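Local coordinates for methyltransferase domain-containing protein (Serratia marcescens, PDB 7CLU) that probably transfers a methyl group from S-adenosyl-L-methionine to an oxygen of an intermediate in the prodigiosin biosynthetic pathway, at residues L195-L200 and A205-K210. Sequence-based numbering, arbitrary orientation.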
ATOM      1  N   LEU A 195      17.718 -14.236  35.410  1.00 26.55           N
ATOM      2  CA  LEU A 195      16.912 -13.653  34.348  1.00 24.41           C
ATOM      3  C   LEU A 195      15.807 -12.778  34.920  1.00 27.73           C
ATOM      4  O   LEU A 195      15.158 -13.136  35.906  1.00 26.14           O
ATOM      5  CB  LEU A 195      16.286 -14.739  33.461  1.00 26.75           C
ATOM      6  CG  LEU A 195      17.230 -15.594  32.613  1.00 24.54           C
ATOM      7  CD1 LEU A 195      16.438 -16.717  31.945  1.00 27.82           C
ATOM      8  CD2 LEU A 195      17.920 -14.733  31.564  1.00 23.68           C
ATOM      9  N   ALA A 196      15.558 -11.662  34.243  1.00 24.99           N
ATOM     10  CA  ALA A 196      14.581 -10.697  34.718  1.00 28.96           C
ATOM     11  C   ALA A 196      14.055  -9.890  33.543  1.00 24.11           C
ATOM     12  O   ALA A 196      14.724  -9.731  32.520  1.00 25.19           O
ATOM     13  CB  ALA A 196      15.177  -9.757  35.774  1.00 25.05           C
ATOM     14  N   ILE A 197      12.849  -9.369  33.706  1.00 28.02           N
ATOM     15  CA  ILE A 197      12.304  -8.389  32.788  1.00 26.69           C
ATOM     16  C   ILE A 197      11.902  -7.163  33.596  1.00 25.54           C
ATOM     17  O   ILE A 197      11.300  -7.298  34.664  1.00 28.66           O
ATOM     18  CB  ILE A 197      11.102  -8.951  32.016  1.00 27.61           C
ATOM     19  CG1 ILE A 197      11.536 -10.161  31.171  1.00 29.06           C
ATOM     20  CG2 ILE A 197      10.474  -7.856  31.169  1.00 30.92           C
ATOM     21  CD1 ILE A 197      10.395 -11.032  30.759  1.00 29.07           C
ATOM     22  N   CYS A 198      12.226  -5.981  33.088  1.00 27.40           N
ATOM     23  CA  CYS A 198      11.788  -4.718  33.686  1.00 27.45           C
ATOM     24  C   CYS A 198      10.588  -4.173  32.913  1.00 25.59           C
ATOM     25  O   CYS A 198      10.694  -3.926  31.710  1.00 30.24           O
ATOM     26  CB  CYS A 198      12.918  -3.697  33.688  1.00 27.53           C
ATOM     27  SG  CYS A 198      12.451  -2.166  34.536  0.93 30.86           S
ATOM     28  N   GLU A 199       9.448  -4.009  33.600  1.00 27.57           N
ATOM     29  CA  GLU A 199       8.222  -3.518  32.977  1.00 29.75           C
ATOM     30  C   GLU A 199       7.713  -2.297  33.727  1.00 32.13           C
ATOM     31  O   GLU A 199       7.963  -2.147  34.924  1.00 31.21           O
ATOM     32  CB  GLU A 199       7.103  -4.568  32.968  1.00 36.20           C
ATOM     33  CG  GLU A 199       7.290  -5.689  31.960  1.00 39.56           C
ATOM     34  CD  GLU A 199       7.450  -5.177  30.546  1.00 39.97           C
ATOM     35  OE1 GLU A 199       6.570  -4.415  30.087  1.00 46.39           O
ATOM     36  OE2 GLU A 199       8.458  -5.531  29.899  1.00 40.98           O
ATOM     37  N   LEU A 200       6.982  -1.443  33.012  1.00 32.41           N
ATOM     38  CA  LEU A 200       6.239  -0.372  33.657  1.00 39.28           C
ATOM     39  C   LEU A 200       5.331  -0.959  34.733  1.00 38.64           C
ATOM     40  O   LEU A 200       4.773  -2.045  34.540  1.00 34.67           O
ATOM     41  CB  LEU A 200       5.393   0.397  32.636  1.00 35.78           C
ATOM     42  CG  LEU A 200       6.077   1.344  31.654  1.00 33.24           C
ATOM     43  CD1 LEU A 200       5.030   1.962  30.733  1.00 36.87           C
ATOM     44  CD2 LEU A 200       6.859   2.421  32.386  1.00 33.51           C
ATOM     45  N   ALA A 205       2.117  -6.858  36.292  1.00 45.21           N
ATOM     46  CA  ALA A 205       1.302  -7.977  36.766  1.00 45.08           C
ATOM     47  C   ALA A 205       0.824  -8.859  35.612  1.00 46.84           C
ATOM     48  O   ALA A 205       0.764 -10.089  35.747  1.00 42.33           O
ATOM     49  CB  ALA A 205       0.111  -7.458  37.575  1.00 49.87           C
ATOM     50  N   PHE A 206       0.491  -8.251  34.469  1.00 47.48           N
ATOM     51  CA  PHE A 206       0.028  -9.018  33.313  1.00 43.09           C
ATOM     52  C   PHE A 206       1.130  -9.936  32.788  1.00 44.95           C
ATOM     53  O   PHE A 206       0.905 -11.127  32.534  1.00 39.71           O
ATOM     54  CB  PHE A 206      -0.461  -8.058  32.223  1.00 45.39           C
ATOM     55  CG  PHE A 206      -0.771  -8.727  30.904  1.00 53.43           C
ATOM     56  CD1 PHE A 206      -1.941  -9.455  30.735  1.00 54.11           C
ATOM     57  CD2 PHE A 206       0.103  -8.614  29.831  1.00 50.48           C
ATOM     58  CE1 PHE A 206      -2.227 -10.069  29.524  1.00 56.46           C
ATOM     59  CE2 PHE A 206      -0.175  -9.225  28.617  1.00 52.29           C
ATOM     60  CZ  PHE A 206      -1.341  -9.953  28.461  1.00 57.09           C
ATOM     61  N   LEU A 207       2.337  -9.392  32.624  1.00 44.25           N
ATOM     62  CA  LEU A 207       3.466 -10.204  32.187  1.00 42.70           C
ATOM     63  C   LEU A 207       3.795 -11.284  33.215  1.00 39.77           C
ATOM     64  O   LEU A 207       4.109 -12.428  32.851  1.00 34.46           O
ATOM     65  CB  LEU A 207       4.676  -9.303  31.926  1.00 40.85           C
ATOM     66  CG  LEU A 207       5.944 -10.026  31.466  1.00 42.71           C
ATOM     67  CD1 LEU A 207       5.899 -10.281  29.967  1.00 37.72           C
ATOM     68  CD2 LEU A 207       7.209  -9.260  31.864  1.00 39.85           C
ATOM     69  N   ARG A 208       3.716 -10.942  34.503  1.00 36.25           N
ATOM     70  CA  ARG A 208       3.917 -11.942  35.542  1.00 40.66           C
ATOM     71  C   ARG A 208       2.930 -13.090  35.383  1.00 42.20           C
ATOM     72  O   ARG A 208       3.303 -14.267  35.505  1.00 35.93           O
ATOM     73  CB  ARG A 208       3.784 -11.296  36.921  1.00 43.05           C
ATOM     74  CG  ARG A 208       4.693 -11.898  37.984  1.00 44.73           C
ATOM     75  CD  ARG A 208       4.599 -11.135  39.302  1.00 51.06           C
ATOM     76  NE  ARG A 208       5.664 -10.146  39.464  1.00 47.62           N
ATOM     77  CZ  ARG A 208       5.485  -8.826  39.395  1.00 44.68           C
ATOM     78  NH1 ARG A 208       4.280  -8.322  39.163  1.00 49.32           N
ATOM     79  NH2 ARG A 208       6.517  -8.007  39.558  1.00 44.35           N
ATOM     80  N   ASP A 209       1.671 -12.764  35.087  1.00 39.35           N
ATOM     81  CA  ASP A 209       0.658 -13.791  34.887  1.00 38.42           C
ATOM     82  C   ASP A 209       0.974 -14.643  33.665  1.00 38.41           C
ATOM     83  O   ASP A 209       0.844 -15.873  33.712  1.00 35.80           O
ATOM     84  CB  ASP A 209      -0.720 -13.138  34.759  1.00 44.03           C
ATOM     85  CG  ASP A 209      -1.180 -12.498  36.064  1.00 49.58           C
ATOM     86  OD1 ASP A 209      -0.703 -12.930  37.133  1.00 52.40           O
ATOM     87  OD2 ASP A 209      -2.002 -11.558  36.027  1.00 52.50           O
ATOM     88  N   LYS A 210       1.411 -14.012  32.570  1.00 36.84           N
ATOM     89  CA  LYS A 210       1.732 -14.769  31.363  1.00 35.49           C
ATOM     90  C   LYS A 210       2.932 -15.681  31.586  1.00 36.05           C
ATOM     91  O   LYS A 210       2.928 -16.845  31.149  1.00 29.48           O
ATOM     92  CB  LYS A 210       2.006 -13.820  30.193  1.00 39.72           C
ATOM     93  CG  LYS A 210       0.788 -13.527  29.319  1.00 46.65           C
ATOM     94  CD  LYS A 210      -0.380 -13.014  30.147  1.00 48.49           C
ATOM     95  CE  LYS A 210      -1.702 -13.503  29.589  1.00 56.24           C
ATOM     96  NZ  LYS A 210      -1.838 -13.159  28.144  1.00 60.36           N
TER
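L207 reaches from the helix to two side chains of the strand, I197 and E199, and its CD2 methyl does all the touching. The contact is purely one of van der Waals packing, with no hydrogen bond between the segments. CD2 lies 3.6 Å from CG2 of I197 and 3.8 Å from CD1 of the same residue, so both arms of the isoleucine close on one methyl. CD2 gets there because a chi1 of 180° swings CG of L207 opposite the backbone N, bridging a CA–CA separation of 8.2 Å from E199.

The acidic residue joins in through its aliphatic part: CG of E199 sits 3.6 Å from L207 CD2, the two side chains crossing at about a right angle. A bend at chi2 (-56°) then folds the carboxylate back alongside the strand, with OE2 of E199 3.3 Å from CG2 of I197. L207 thus packs against CG of a residue of the S-adenosyl-L-homocysteine site, to which nearby Q146 also belongs.

The pairing illustrates how a Rossmann-like methyltransferase covers its sheet. Strand 194-199, helix 201-214 and strand 221-224 form a beta-alpha-beta unit, in which L207 also touches V222, while I197 meets P183 of helix 181-189.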